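Local coordinates for protein HAT1-interacting factor 1 (Saccharomyces cerevisiae, PDB 4NQ0) that acts as a histone chaperone for H3 and H4 in the nuclear HAT-B complex, also binds H2A-H2B, and takes part in chromatin assembly and telomere silencing, at residues Ser174-His179 and Tyr266-Pro271; Asp180-Asp185 and Gln212-Leu217; Val238-Gly243 and Leu260-Tyr265; Asp300-Phe305 and Asp338-Asn343. All blocks are in the same frame, centred on the assembly; numbering follows the deposited sequence.

Contact 1 of 4, residues Ser174-His179 and Tyr266-Pro271; sequences SPANEH and YKTLKP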
loop_
_atom_site.group_PDB
_atom_site.type_symbol
_atom_site.label_atom_id
_atom_site.label_comp_id
_atom_site.label_asym_id
_atom_site.label_seq_id
_atom_site.Cartn_x
_atom_site.Cartn_y
_atom_site.Cartn_z
ATOM N N SER A 174 -12.809 0.049 -12.703
ATOM C CA SER A 174 -12.564 1.428 -13.093
ATOM C C SER A 174 -11.310 1.997 -12.429
ATOM O O SER A 174 -10.867 1.494 -11.400
ATOM C CB SER A 174 -13.758 2.310 -12.729
ATOM O OG SER A 174 -14.914 1.891 -13.421
ATOM N N PRO A 175 -10.733 3.048 -13.034
ATOM C CA PRO A 175 -9.710 3.857 -12.386
ATOM C C PRO A 175 -10.255 4.644 -11.191
ATOM O O PRO A 175 -11.462 4.900 -11.105
ATOM C CB PRO A 175 -9.263 4.820 -13.492
ATOM C CG PRO A 175 -9.595 4.134 -14.764
ATOM C CD PRO A 175 -10.841 3.354 -14.475
ATOM N N ALA A 176 -9.357 5.026 -10.289
ATOM C CA ALA A 176 -9.716 5.816 -9.119
ATOM C C ALA A 176 -10.142 7.208 -9.565
ATOM O O ALA A 176 -9.418 7.875 -10.303
ATOM C CB ALA A 176 -8.543 5.911 -8.161
ATOM N N ASN A 177 -11.319 7.639 -9.123
ATOM C CA ASN A 177 -11.822 8.978 -9.447
ATOM C C ASN A 177 -11.143 10.077 -8.629
ATOM O O ASN A 177 -10.451 9.804 -7.644
ATOM C CB ASN A 177 -13.346 9.057 -9.276
ATOM C CG ASN A 177 -13.819 8.417 -7.994
ATOM O OD1 ASN A 177 -13.890 7.190 -7.895
ATOM N ND2 ASN A 177 -14.134 9.236 -7.000
ATOM N N GLU A 178 -11.363 11.319 -9.063
ATOM C CA GLU A 178 -10.790 12.526 -8.451
ATOM C C GLU A 178 -10.777 12.568 -6.917
ATOM O O GLU A 178 -9.894 13.206 -6.343
ATOM C CB GLU A 178 -11.524 13.775 -8.973
ATOM N N HIS A 179 -11.740 11.923 -6.252
ATOM C CA HIS A 179 -11.807 11.990 -4.783
ATOM C C HIS A 179 -11.634 10.643 -4.088
ATOM O O HIS A 179 -12.001 9.591 -4.628
ATOM C CB HIS A 179 -13.100 12.647 -4.302
ATOM C CG HIS A 179 -13.045 13.072 -2.867
ATOM N ND1 HIS A 179 -12.236 14.100 -2.429
ATOM C CD2 HIS A 179 -13.665 12.584 -1.764
ATOM C CE1 HIS A 179 -12.373 14.238 -1.122
ATOM N NE2 HIS A 179 -13.236 13.333 -0.695
ATOM N N TYR A 266 -3.229 2.883 -9.850
ATOM C CA TYR A 266 -2.326 2.528 -10.943
ATOM C C TYR A 266 -3.015 2.694 -12.295
ATOM O O TYR A 266 -2.379 3.016 -13.288
ATOM C CB TYR A 266 -1.832 1.093 -10.783
ATOM C CG TYR A 266 -0.963 0.836 -9.566
ATOM C CD1 TYR A 266 -0.015 1.756 -9.147
ATOM C CD2 TYR A 266 -1.056 -0.362 -8.869
ATOM C CE1 TYR A 266 0.793 1.511 -8.032
ATOM C CE2 TYR A 266 -0.251 -0.614 -7.769
ATOM C CZ TYR A 266 0.678 0.335 -7.359
ATOM O OH TYR A 266 1.500 0.088 -6.285
ATOM N N LYS A 267 -4.326 2.487 -12.328
ATOM C CA LYS A 267 -5.099 2.639 -13.567
ATOM C C LYS A 267 -5.329 4.080 -14.021
ATOM O O LYS A 267 -5.782 4.301 -15.141
ATOM C CB LYS A 267 -6.428 1.908 -13.441
ATOM C CG LYS A 267 -6.285 0.407 -13.642
ATOM C CD LYS A 267 -7.578 -0.298 -13.272
ATOM C CE LYS A 267 -7.746 -1.618 -14.007
ATOM N NZ LYS A 267 -8.919 -2.387 -13.456
ATOM N N THR A 268 -5.011 5.058 -13.181
ATOM C CA THR A 268 -5.031 6.461 -13.610
ATOM C C THR A 268 -3.710 6.853 -14.266
ATOM O O THR A 268 -3.566 7.966 -14.774
ATOM C CB THR A 268 -5.259 7.419 -12.431
ATOM O OG1 THR A 268 -4.102 7.412 -11.584
ATOM C CG2 THR A 268 -6.517 7.024 -11.630
ATOM N N LEU A 269 -2.733 5.952 -14.210
ATOM C CA LEU A 269 -1.377 6.249 -14.661
ATOM C C LEU A 269 -1.270 6.072 -16.164
ATOM O O LEU A 269 -1.884 5.165 -16.735
ATOM C CB LEU A 269 -0.362 5.328 -13.970
ATOM C CG LEU A 269 0.397 5.783 -12.719
ATOM C CD1 LEU A 269 -0.238 6.972 -11.997
ATOM C CD2 LEU A 269 0.552 4.595 -11.776
ATOM N N LYS A 270 -0.477 6.940 -16.787
ATOM C CA LYS A 270 -0.115 6.801 -18.191
ATOM C C LYS A 270 0.493 5.426 -18.429
ATOM O O LYS A 270 1.441 5.048 -17.736
ATOM C CB LYS A 270 0.869 7.894 -18.633
ATOM C CG LYS A 270 0.217 8.978 -19.474
ATOM C CD LYS A 270 0.848 10.355 -19.262
ATOM C CE LYS A 270 -0.035 11.446 -19.854
ATOM N N PRO A 271 -0.052 4.681 -19.416
ATOM C CA PRO A 271 0.370 3.308 -19.693
ATOM C C PRO A 271 1.876 3.181 -19.864
ATOM O O PRO A 271 2.505 4.052 -20.464
ATOM C CB PRO A 271 -0.345 2.972 -21.008
ATOM C CG PRO A 271 -1.510 3.898 -21.061
ATOM C CD PRO A 271 -1.043 5.156 -20.403
HETATM O O HOH W 1 -9.556 -0.497 -10.614
#
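P175 and K267 set their side chains across each other at about a right angle, the proline ring against the root of the lysine chain. The ring's CB lies 4.1 Å from K267 CB, and its CG lies 3.8 Å from K267 O. From there K267 runs extended past S174, with CD 4.2 Å from S174 O. Its NZ is held by the carbonyl of F173, and a water that donates to S174 O also reaches NZ by a weak bond. T268 presents its methyl. With chi1 at 69°, OG1 lies between the backbone N and the carbonyl carbon, where it bonds to Y265 O and R232 NE, and CG2 is left to face the loop. That methyl sits 3.3 Å from A176 O and 4.0 Å from P175 CB. The type I turn Y266-L269 presents K267 and T268 to the loop. No direct hydrogen bond links the two segments: carbon surfaces and one weakly linked water join the turn to this loop from the region important for histone interaction, while a backbone hydrogen bond with G264 ties A176 to helix 252-266. K267 and T268 have their polar ends satisfied by backbone carbonyls and, for T268, the R232 side chain as well.

Contact 2 of 4, residues Asp180-Asp185 and Gln212-Leu217; sequences DDEIED and QALMLL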
loop_
_atom_site.group_PDB
_atom_site.type_symbol
_atom_site.label_atom_id
_atom_site.label_comp_id
_atom_site.label_asym_id
_atom_site.label_seq_id
_atom_site.Cartn_x
_atom_site.Cartn_y
_atom_site.Cartn_z
ATOM N N ASP A 180 -11.069 10.716 -2.882
ATOM C CA ASP A 180 -10.700 9.565 -2.077
ATOM C C ASP A 180 -10.936 9.930 -0.605
ATOM O O ASP A 180 -10.161 10.693 -0.015
ATOM C CB ASP A 180 -9.225 9.220 -2.339
ATOM C CG ASP A 180 -8.748 7.997 -1.568
ATOM O OD1 ASP A 180 -9.441 7.548 -0.635
ATOM O OD2 ASP A 180 -7.664 7.478 -1.894
ATOM N N ASP A 181 -11.994 9.370 -0.017
ATOM C CA ASP A 181 -12.428 9.739 1.345
ATOM C C ASP A 181 -11.461 9.287 2.442
ATOM O O ASP A 181 -11.524 9.772 3.574
ATOM C CB ASP A 181 -13.843 9.194 1.641
ATOM C CG ASP A 181 -14.930 10.279 1.589
ATOM O OD1 ASP A 181 -14.771 11.289 0.854
ATOM O OD2 ASP A 181 -15.955 10.117 2.297
ATOM N N GLU A 182 -10.565 8.369 2.103
ATOM C CA GLU A 182 -9.613 7.822 3.060
ATOM C C GLU A 182 -8.382 8.718 3.243
ATOM O O GLU A 182 -7.589 8.518 4.168
ATOM C CB GLU A 182 -9.215 6.422 2.598
ATOM C CG GLU A 182 -8.265 5.667 3.506
ATOM C CD GLU A 182 -8.179 4.189 3.143
ATOM O OE1 GLU A 182 -8.824 3.768 2.156
ATOM O OE2 GLU A 182 -7.459 3.450 3.844
ATOM N N ILE A 183 -8.206 9.707 2.377
ATOM C CA ILE A 183 -7.100 10.635 2.550
ATOM C C ILE A 183 -7.515 11.722 3.542
ATOM O O ILE A 183 -8.385 12.535 3.247
ATOM C CB ILE A 183 -6.665 11.255 1.220
ATOM C CG1 ILE A 183 -6.161 10.149 0.285
ATOM C CG2 ILE A 183 -5.584 12.296 1.455
ATOM C CD1 ILE A 183 -5.646 10.652 -1.035
ATOM N N GLU A 184 -6.890 11.724 4.717
ATOM C CA GLU A 184 -7.248 12.670 5.773
ATOM C C GLU A 184 -6.690 14.048 5.471
ATOM O O GLU A 184 -5.721 14.184 4.720
ATOM C CB GLU A 184 -6.694 12.219 7.121
ATOM C CG GLU A 184 -7.137 10.849 7.603
ATOM C CD GLU A 184 -6.427 10.454 8.892
ATOM O OE1 GLU A 184 -6.221 11.342 9.750
ATOM O OE2 GLU A 184 -6.063 9.265 9.045
ATOM N N ASP A 185 -7.297 15.063 6.078
ATOM C CA ASP A 185 -6.777 16.421 6.038
ATOM C C ASP A 185 -5.466 16.484 6.792
ATOM O O ASP A 185 -5.298 15.845 7.832
ATOM C CB ASP A 185 -7.763 17.406 6.683
ATOM C CG ASP A 185 -7.439 18.860 6.358
ATOM O OD1 ASP A 185 -8.211 19.467 5.593
ATOM O OD2 ASP A 185 -6.427 19.404 6.853
ATOM N N GLN A 212 -0.898 8.621 7.428
ATOM C CA GLN A 212 -0.272 9.931 7.333
ATOM C C GLN A 212 0.563 10.115 6.063
ATOM O O GLN A 212 0.635 11.217 5.532
ATOM C CB GLN A 212 0.555 10.206 8.590
ATOM C CG GLN A 212 -0.317 10.269 9.857
ATOM C CD GLN A 212 0.494 10.308 11.119
ATOM O OE1 GLN A 212 0.958 11.370 11.526
ATOM N NE2 GLN A 212 0.665 9.149 11.766
ATOM N N ALA A 213 1.200 9.058 5.572
ATOM C CA ALA A 213 1.840 9.131 4.244
ATOM C C ALA A 213 0.825 9.513 3.160
ATOM O O ALA A 213 1.104 10.379 2.312
ATOM C CB ALA A 213 2.528 7.828 3.892
ATOM N N LEU A 214 -0.346 8.879 3.210
ATOM C CA LEU A 214 -1.425 9.144 2.263
ATOM C C LEU A 214 -1.851 10.587 2.354
ATOM O O LEU A 214 -2.021 11.260 1.350
ATOM C CB LEU A 214 -2.659 8.290 2.565
ATOM C CG LEU A 214 -2.705 6.844 2.106
ATOM C CD1 LEU A 214 -3.981 6.209 2.652
ATOM C CD2 LEU A 214 -2.652 6.741 0.578
ATOM N N MET A 215 -2.074 11.025 3.584
ATOM C CA MET A 215 -2.448 12.402 3.876
ATOM C C MET A 215 -1.492 13.366 3.181
ATOM O O MET A 215 -1.925 14.303 2.512
ATOM C CB MET A 215 -2.447 12.589 5.401
ATOM C CG MET A 215 -2.469 13.998 5.952
ATOM S SD MET A 215 -2.056 13.956 7.725
ATOM C CE MET A 215 -3.286 12.808 8.361
ATOM N N LEU A 216 -0.196 13.120 3.327
ATOM C CA LEU A 216 0.832 14.013 2.782
ATOM C C LEU A 216 0.904 13.946 1.247
ATOM O O LEU A 216 0.913 14.982 0.571
ATOM C CB LEU A 216 2.190 13.693 3.419
ATOM C CG LEU A 216 2.280 14.038 4.912
ATOM C CD1 LEU A 216 3.458 13.358 5.602
ATOM C CD2 LEU A 216 2.343 15.558 5.100
ATOM N N LEU A 217 0.943 12.730 0.708
ATOM C CA LEU A 217 0.975 12.514 -0.739
ATOM C C LEU A 217 -0.280 13.047 -1.437
ATOM O O LEU A 217 -0.195 13.610 -2.525
ATOM C CB LEU A 217 1.137 11.018 -1.049
ATOM C CG LEU A 217 2.480 10.379 -0.691
ATOM C CD1 LEU A 217 2.377 8.859 -0.683
ATOM C CD2 LEU A 217 3.566 10.833 -1.661
HETATM O O HOH W 2 -4.340 15.526 2.839
#
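M215 lies against the backbone of E184 and D185, and with 90 Å² buried it contributes more surface to this contact than any other residue. Its CG is anti to the backbone N (chi1 165°), which sets that carbon 3.5 Å from E184 O. Further out, SD lies 3.8 Å from D185 O. The bend at chi3 (-56°) then turns the terminal methyl back onto the E184 side chain, where CE is 3.7 Å from E184 CB and 3.6 Å from E184 OE1. L189 of the following loop also touches M215. L214, next in buried area, is met twice: I183 CG2 rests 3.7 Å from L214 O and beside M215 CA, while L214 CD1 lies 4.4 Å from E182 CG. The L214 side chain also touches I235, Y239 and M242 of helix 229-248. No direct hydrogen bond crosses between the segments, but one water donates to both E184 O and M215 O, at 2.7 Å each. D180 OD1 accepts from E182 N in an Asx turn, within the type I turn D180-I183. An alanine at M215 would probably leave the E184 side chain and D185 O without their thioether cover and open a gap beside L189. The contact thus lays a loop from the region important for histone interaction on helix 202-218 through aliphatic carbons and a thioether set against carbonyl and carboxylate oxygens, plus a shared water, while D180 pairs with K261, Y239 and Y265, E182 with H258 and K261, and D185 with S187 N.

Contact 3 of 4, residues Val238-Gly243 and Leu260-Tyr265; sequences VYILMG and LKALGY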
loop_
_atom_site.group_PDB
_atom_site.type_symbol
_atom_site.label_atom_id
_atom_site.label_comp_id
_atom_site.label_asym_id
_atom_site.label_seq_id
_atom_site.Cartn_x
_atom_site.Cartn_y
_atom_site.Cartn_z
ATOM N N VAL A 238 1.510 2.964 -1.480
ATOM C CA VAL A 238 1.156 2.992 -0.065
ATOM C C VAL A 238 0.004 2.038 0.224
ATOM O O VAL A 238 0.015 1.334 1.253
ATOM C CB VAL A 238 0.810 4.405 0.418
ATOM C CG1 VAL A 238 0.196 4.364 1.838
ATOM C CG2 VAL A 238 2.065 5.284 0.374
ATOM N N TYR A 239 -0.980 2.002 -0.673
ATOM C CA TYR A 239 -2.137 1.125 -0.481
ATOM C C TYR A 239 -1.722 -0.341 -0.537
ATOM O O TYR A 239 -2.228 -1.148 0.244
ATOM C CB TYR A 239 -3.268 1.429 -1.482
ATOM C CG TYR A 239 -4.168 2.577 -1.073
ATOM C CD1 TYR A 239 -4.787 2.592 0.173
ATOM C CD2 TYR A 239 -4.423 3.635 -1.937
ATOM C CE1 TYR A 239 -5.621 3.633 0.556
ATOM C CE2 TYR A 239 -5.249 4.681 -1.566
ATOM C CZ TYR A 239 -5.838 4.677 -0.323
ATOM O OH TYR A 239 -6.644 5.709 0.024
ATOM N N ILE A 240 -0.801 -0.690 -1.435
ATOM C CA ILE A 240 -0.253 -2.049 -1.474
ATOM C C ILE A 240 0.413 -2.400 -0.141
ATOM O O ILE A 240 0.187 -3.482 0.408
ATOM C CB ILE A 240 0.775 -2.265 -2.627
ATOM C CG1 ILE A 240 0.120 -2.134 -4.015
ATOM C CG2 ILE A 240 1.445 -3.636 -2.499
ATOM C CD1 ILE A 240 -0.969 -3.176 -4.330
ATOM N N LEU A 241 1.226 -1.496 0.389
ATOM C CA LEU A 241 1.885 -1.733 1.679
ATOM C C LEU A 241 0.858 -1.891 2.798
ATOM O O LEU A 241 0.976 -2.786 3.616
ATOM C CB LEU A 241 2.834 -0.582 2.042
ATOM C CG LEU A 241 4.267 -0.904 2.468
ATOM C CD1 LEU A 241 4.941 0.401 2.962
ATOM C CD2 LEU A 241 4.379 -2.009 3.533
ATOM N N MET A 242 -0.133 -1.006 2.841
ATOM C CA MET A 242 -1.226 -1.138 3.800
ATOM C C MET A 242 -1.870 -2.517 3.684
ATOM O O MET A 242 -2.076 -3.192 4.681
ATOM C CB MET A 242 -2.281 -0.067 3.575
ATOM C CG MET A 242 -1.880 1.301 4.062
ATOM S SD MET A 242 -3.236 2.425 3.768
ATOM C CE MET A 242 -2.689 3.847 4.692
ATOM N N GLY A 243 -2.132 -2.947 2.453
ATOM C CA GLY A 243 -2.712 -4.259 2.222
ATOM C C GLY A 243 -1.837 -5.384 2.732
ATOM O O GLY A 243 -2.319 -6.288 3.423
ATOM N N LEU A 260 -7.393 -3.257 -3.937
ATOM C CA LEU A 260 -8.295 -2.706 -4.944
ATOM C C LEU A 260 -8.172 -1.198 -5.107
ATOM O O LEU A 260 -8.355 -0.692 -6.215
ATOM C CB LEU A 260 -9.748 -3.040 -4.620
ATOM C CG LEU A 260 -10.156 -4.513 -4.790
ATOM C CD1 LEU A 260 -11.506 -4.712 -4.143
ATOM C CD2 LEU A 260 -10.187 -4.934 -6.247
ATOM N N LYS A 261 -7.923 -0.486 -4.012
ATOM C CA LYS A 261 -7.673 0.955 -4.081
ATOM C C LYS A 261 -6.366 1.231 -4.817
ATOM O O LYS A 261 -6.299 2.145 -5.631
ATOM C CB LYS A 261 -7.611 1.587 -2.680
ATOM C CG LYS A 261 -8.949 1.654 -1.962
ATOM C CD LYS A 261 -9.657 3.002 -2.092
ATOM C CE LYS A 261 -8.920 4.096 -1.338
ATOM N NZ LYS A 261 -9.777 4.916 -0.440
ATOM N N ALA A 262 -5.339 0.433 -4.538
ATOM C CA ALA A 262 -4.046 0.595 -5.194
ATOM C C ALA A 262 -4.220 0.390 -6.692
ATOM O O ALA A 262 -3.763 1.190 -7.497
ATOM C CB ALA A 262 -3.021 -0.398 -4.637
ATOM N N LEU A 263 -4.922 -0.677 -7.043
ATOM C CA LEU A 263 -5.202 -1.009 -8.427
ATOM C C LEU A 263 -5.899 0.156 -9.134
ATOM O O LEU A 263 -5.512 0.533 -10.228
ATOM C CB LEU A 263 -6.032 -2.295 -8.475
ATOM C CG LEU A 263 -6.292 -3.004 -9.801
ATOM C CD1 LEU A 263 -5.022 -3.569 -10.441
ATOM C CD2 LEU A 263 -7.309 -4.132 -9.554
ATOM N N GLY A 264 -6.905 0.747 -8.504
ATOM C CA GLY A 264 -7.549 1.942 -9.058
ATOM C C GLY A 264 -6.590 3.100 -9.317
ATOM O O GLY A 264 -6.720 3.809 -10.313
ATOM N N TYR A 265 -5.627 3.306 -8.421
ATOM C CA TYR A 265 -4.661 4.389 -8.586
ATOM C C TYR A 265 -3.703 4.116 -9.741
ATOM O O TYR A 265 -3.414 5.007 -10.532
ATOM C CB TYR A 265 -3.891 4.657 -7.283
ATOM C CG TYR A 265 -4.600 5.652 -6.392
ATOM C CD1 TYR A 265 -4.397 7.022 -6.548
ATOM C CD2 TYR A 265 -5.492 5.232 -5.416
ATOM C CE1 TYR A 265 -5.049 7.934 -5.752
ATOM C CE2 TYR A 265 -6.152 6.146 -4.615
ATOM C CZ TYR A 265 -5.926 7.498 -4.798
ATOM O OH TYR A 265 -6.557 8.409 -4.004
#
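Y239 has one ring face covered by K261, whose CB stands 3.9 Å from the ring centroid and only 10° off the normal, a CH-pi contact. The lysine chain then bends at chi2, chi3 and chi4 and follows the ring outward toward the hydroxyl. At the ring's edge, near its plane, comes Y265: CE2 meets CE2 of Y239 at 3.5 Å, with the two ring planes turned by 35°. Nearer the backbones, A262 packs where the CA atoms of Y239 and A262 are 5.1 Å apart. Its CB is 3.7 Å from Y239 CB and a tight 3.5 Å from I240 CD1. Such a small residue suits helix axes 8.2 Å apart and antiparallel at 165°, the hairpin of the predicted second TPR repeat. D180, in the loop ahead of helix 202-218, hydrogen-bonds through OD2 to both tyrosine hydroxyls and makes a salt bridge to K261 NZ through OD1. A phenylalanine in place of Y239 would keep the ring but lose the 3.1 Å contact of Y239 OH with K261 CE, and would probably leave D180 OD2 with one hydroxyl partner fewer. In this buried contact apolar carbon and ring surface joins the helices, while D180 meets all three polar tips and E182 shares the lysine.

Contact 4 of 4, residues Asp300-Phe305 and Asp338-Asn343; sequences DKLKRF and DEVQEN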
loop_
_atom_site.group_PDB
_atom_site.type_symbol
_atom_site.label_atom_id
_atom_site.label_comp_id
_atom_site.label_asym_id
_atom_site.label_seq_id
_atom_site.Cartn_x
_atom_site.Cartn_y
_atom_site.Cartn_z
ATOM N N ASP A 300 -18.648 -14.996 -6.214
ATOM C CA ASP A 300 -17.889 -13.749 -6.362
ATOM C C ASP A 300 -16.382 -14.009 -6.387
ATOM O O ASP A 300 -15.662 -13.361 -7.139
ATOM C CB ASP A 300 -18.245 -12.748 -5.248
ATOM C CG ASP A 300 -19.704 -12.272 -5.321
ATOM O OD1 ASP A 300 -20.296 -11.990 -4.256
ATOM O OD2 ASP A 300 -20.263 -12.176 -6.445
ATOM N N LYS A 301 -15.903 -14.947 -5.570
ATOM C CA LYS A 301 -14.492 -15.309 -5.621
ATOM C C LYS A 301 -14.128 -15.784 -7.023
ATOM O O LYS A 301 -13.161 -15.295 -7.612
ATOM C CB LYS A 301 -14.138 -16.388 -4.599
ATOM C CG LYS A 301 -14.212 -15.920 -3.175
ATOM C CD LYS A 301 -13.540 -16.891 -2.238
ATOM C CE LYS A 301 -13.785 -16.490 -0.819
ATOM N NZ LYS A 301 -12.982 -17.277 0.121
ATOM N N LEU A 302 -14.920 -16.715 -7.553
ATOM C CA LEU A 302 -14.626 -17.343 -8.840
ATOM C C LEU A 302 -14.562 -16.324 -9.962
ATOM O O LEU A 302 -13.665 -16.387 -10.798
ATOM C CB LEU A 302 -15.655 -18.428 -9.184
ATOM C CG LEU A 302 -15.511 -19.755 -8.430
ATOM C CD1 LEU A 302 -16.671 -20.723 -8.754
ATOM C CD2 LEU A 302 -14.157 -20.382 -8.771
ATOM N N LYS A 303 -15.502 -15.381 -9.970
ATOM C CA LYS A 303 -15.520 -14.340 -11.006
ATOM C C LYS A 303 -14.255 -13.489 -10.982
ATOM O O LYS A 303 -13.733 -13.137 -12.034
ATOM C CB LYS A 303 -16.739 -13.432 -10.862
ATOM C CG LYS A 303 -18.058 -14.132 -11.131
ATOM C CD LYS A 303 -19.272 -13.188 -11.061
ATOM C CE LYS A 303 -20.568 -14.019 -11.054
ATOM N NZ LYS A 303 -21.833 -13.213 -11.079
ATOM N N ARG A 304 -13.770 -13.154 -9.784
ATOM C CA ARG A 304 -12.548 -12.338 -9.667
ATOM C C ARG A 304 -11.314 -13.151 -10.040
ATOM O O ARG A 304 -10.423 -12.645 -10.727
ATOM C CB ARG A 304 -12.375 -11.754 -8.259
ATOM C CG ARG A 304 -11.250 -10.725 -8.152
ATOM C CD ARG A 304 -11.702 -9.368 -8.680
ATOM N NE ARG A 304 -10.591 -8.439 -8.920
ATOM C CZ ARG A 304 -10.714 -7.132 -9.154
ATOM N NH1 ARG A 304 -11.908 -6.538 -9.134
ATOM N NH2 ARG A 304 -9.620 -6.399 -9.389
ATOM N N PHE A 305 -11.248 -14.399 -9.581
ATOM C CA PHE A 305 -10.137 -15.263 -9.954
ATOM C C PHE A 305 -10.028 -15.414 -11.479
ATOM O O PHE A 305 -8.937 -15.329 -12.037
ATOM C CB PHE A 305 -10.262 -16.657 -9.331
ATOM C CG PHE A 305 -10.187 -16.686 -7.830
ATOM C CD1 PHE A 305 -9.457 -15.752 -7.128
ATOM C CD2 PHE A 305 -10.823 -17.693 -7.124
ATOM C CE1 PHE A 305 -9.389 -15.789 -5.767
ATOM C CE2 PHE A 305 -10.758 -17.740 -5.752
ATOM C CZ PHE A 305 -10.033 -16.787 -5.064
ATOM N N ASP A 338 -9.562 -23.886 -8.197
ATOM C CA ASP A 338 -9.779 -25.276 -7.754
ATOM C C ASP A 338 -10.333 -25.351 -6.329
ATOM O O ASP A 338 -11.358 -25.969 -6.101
ATOM C CB ASP A 338 -8.484 -26.079 -7.839
ATOM C CG ASP A 338 -7.965 -26.200 -9.261
ATOM O OD1 ASP A 338 -6.759 -26.465 -9.412
ATOM O OD2 ASP A 338 -8.749 -26.012 -10.226
ATOM N N GLU A 339 -9.648 -24.724 -5.383
ATOM C CA GLU A 339 -10.086 -24.703 -3.982
ATOM C C GLU A 339 -11.558 -24.305 -3.831
ATOM O O GLU A 339 -12.322 -24.994 -3.163
ATOM C CB GLU A 339 -9.203 -23.755 -3.168
ATOM C CG GLU A 339 -9.708 -23.435 -1.749
ATOM C CD GLU A 339 -9.673 -24.631 -0.810
ATOM O OE1 GLU A 339 -8.980 -25.625 -1.118
ATOM O OE2 GLU A 339 -10.338 -24.569 0.247
ATOM N N VAL A 340 -11.954 -23.206 -4.462
ATOM C CA VAL A 340 -13.332 -22.733 -4.358
ATOM C C VAL A 340 -14.319 -23.650 -5.092
ATOM O O VAL A 340 -15.375 -23.995 -4.550
ATOM C CB VAL A 340 -13.465 -21.280 -4.858
ATOM C CG1 VAL A 340 -14.929 -20.843 -4.900
ATOM C CG2 VAL A 340 -12.658 -20.358 -3.961
ATOM N N GLN A 341 -13.981 -24.065 -6.308
ATOM C CA GLN A 341 -14.881 -24.939 -7.065
ATOM C C GLN A 341 -15.164 -26.261 -6.351
ATOM O O GLN A 341 -16.291 -26.751 -6.393
ATOM C CB GLN A 341 -14.372 -25.187 -8.494
ATOM C CG GLN A 341 -15.179 -24.441 -9.557
ATOM C CD GLN A 341 -14.394 -24.142 -10.833
ATOM O OE1 GLN A 341 -13.491 -24.883 -11.217
ATOM N NE2 GLN A 341 -14.752 -23.050 -11.497
ATOM N N GLU A 342 -14.157 -26.811 -5.672
ATOM C CA GLU A 342 -14.272 -28.123 -5.035
ATOM C C GLU A 342 -14.840 -28.082 -3.612
ATOM O O GLU A 342 -15.601 -28.971 -3.234
ATOM C CB GLU A 342 -12.905 -28.819 -5.005
ATOM C CG GLU A 342 -12.278 -29.053 -6.377
ATOM C CD GLU A 342 -12.852 -30.250 -7.126
ATOM O OE1 GLU A 342 -12.836 -30.220 -8.372
ATOM O OE2 GLU A 342 -13.292 -31.229 -6.481
ATOM N N ASN A 343 -14.469 -27.078 -2.819
ATOM C CA ASN A 343 -14.845 -27.049 -1.401
ATOM C C ASN A 343 -15.933 -26.040 -1.056
ATOM O O ASN A 343 -16.923 -26.383 -0.409
ATOM C CB ASN A 343 -13.617 -26.781 -0.530
ATOM C CG ASN A 343 -12.535 -27.833 -0.704
ATOM O OD1 ASN A 343 -12.774 -28.914 -1.243
ATOM N ND2 ASN A 343 -11.334 -27.517 -0.247
#
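Helices 298-316 and 323-344 run antiparallel here, their local axes 9.9 Å apart at 152°, with L302 and V340 the closest CA pair at 7.1 Å. Between them V340 works as a two-pronged wedge. Its CG1, anti to the backbone N (chi1 174°), meets L302 CG at 3.7 Å, the two side chains lying side by side and pointing opposite ways. Its CG2 points instead to F305, touching CE2 at 3.7 Å near the plane of the ring, so the aromatic is met at its edge. The same methyl is 4.0 Å from K301 CD, partway along an extended lysine chain. One face of the F305 ring has K301 O above it, offset toward the rim. Q341 crosses L302 at about a right angle and brings NE2 within 3.9 Å of L302 CD2, flanking the leucine with an amide. The other leucine methyl, L302 CD1, lies 4.1 Å from Q341 CG. K301 is buried, yet its NZ has partners in V293 O and Q344 OE1, the latter beyond the wider pi-type turn at 340-343. I337 adds to the same core, touching both L302 and F305. No hydrogen bond joins the two segments directly. The interface therefore rests on apolar contact between the helix bearing much of the predicted third TPR repeat and the last modelled helix, consistent with the closing helix found at the end of many TPR arrays, and the lysine, probably an ammonium group, is accommodated through carbonyl and amide oxygens.

Contact 3 lies about 4 Å from the chain centre, in the helix pair 229-248 and 252-266. The centres of contacts 1 and 2 are about 12 and 13 Å from that of contact 3, and their first segments, 174-179 and 180-185, are consecutive pieces of one loop. That loop comes ahead of helix 202-218 and runs beside both central helices, bridging successive parts of the TPR array. A176 N probably bonds to G264 O, joining contacts 1 and 3. Along the chain contact 2 closes first, then contact 3, both between the two segments of contact 1; contact 4 follows last, about 23 Å from contact 3, touching it through R304 against L260 and L263. A loop from the region important for histone interaction is thus built into the helical scaffold.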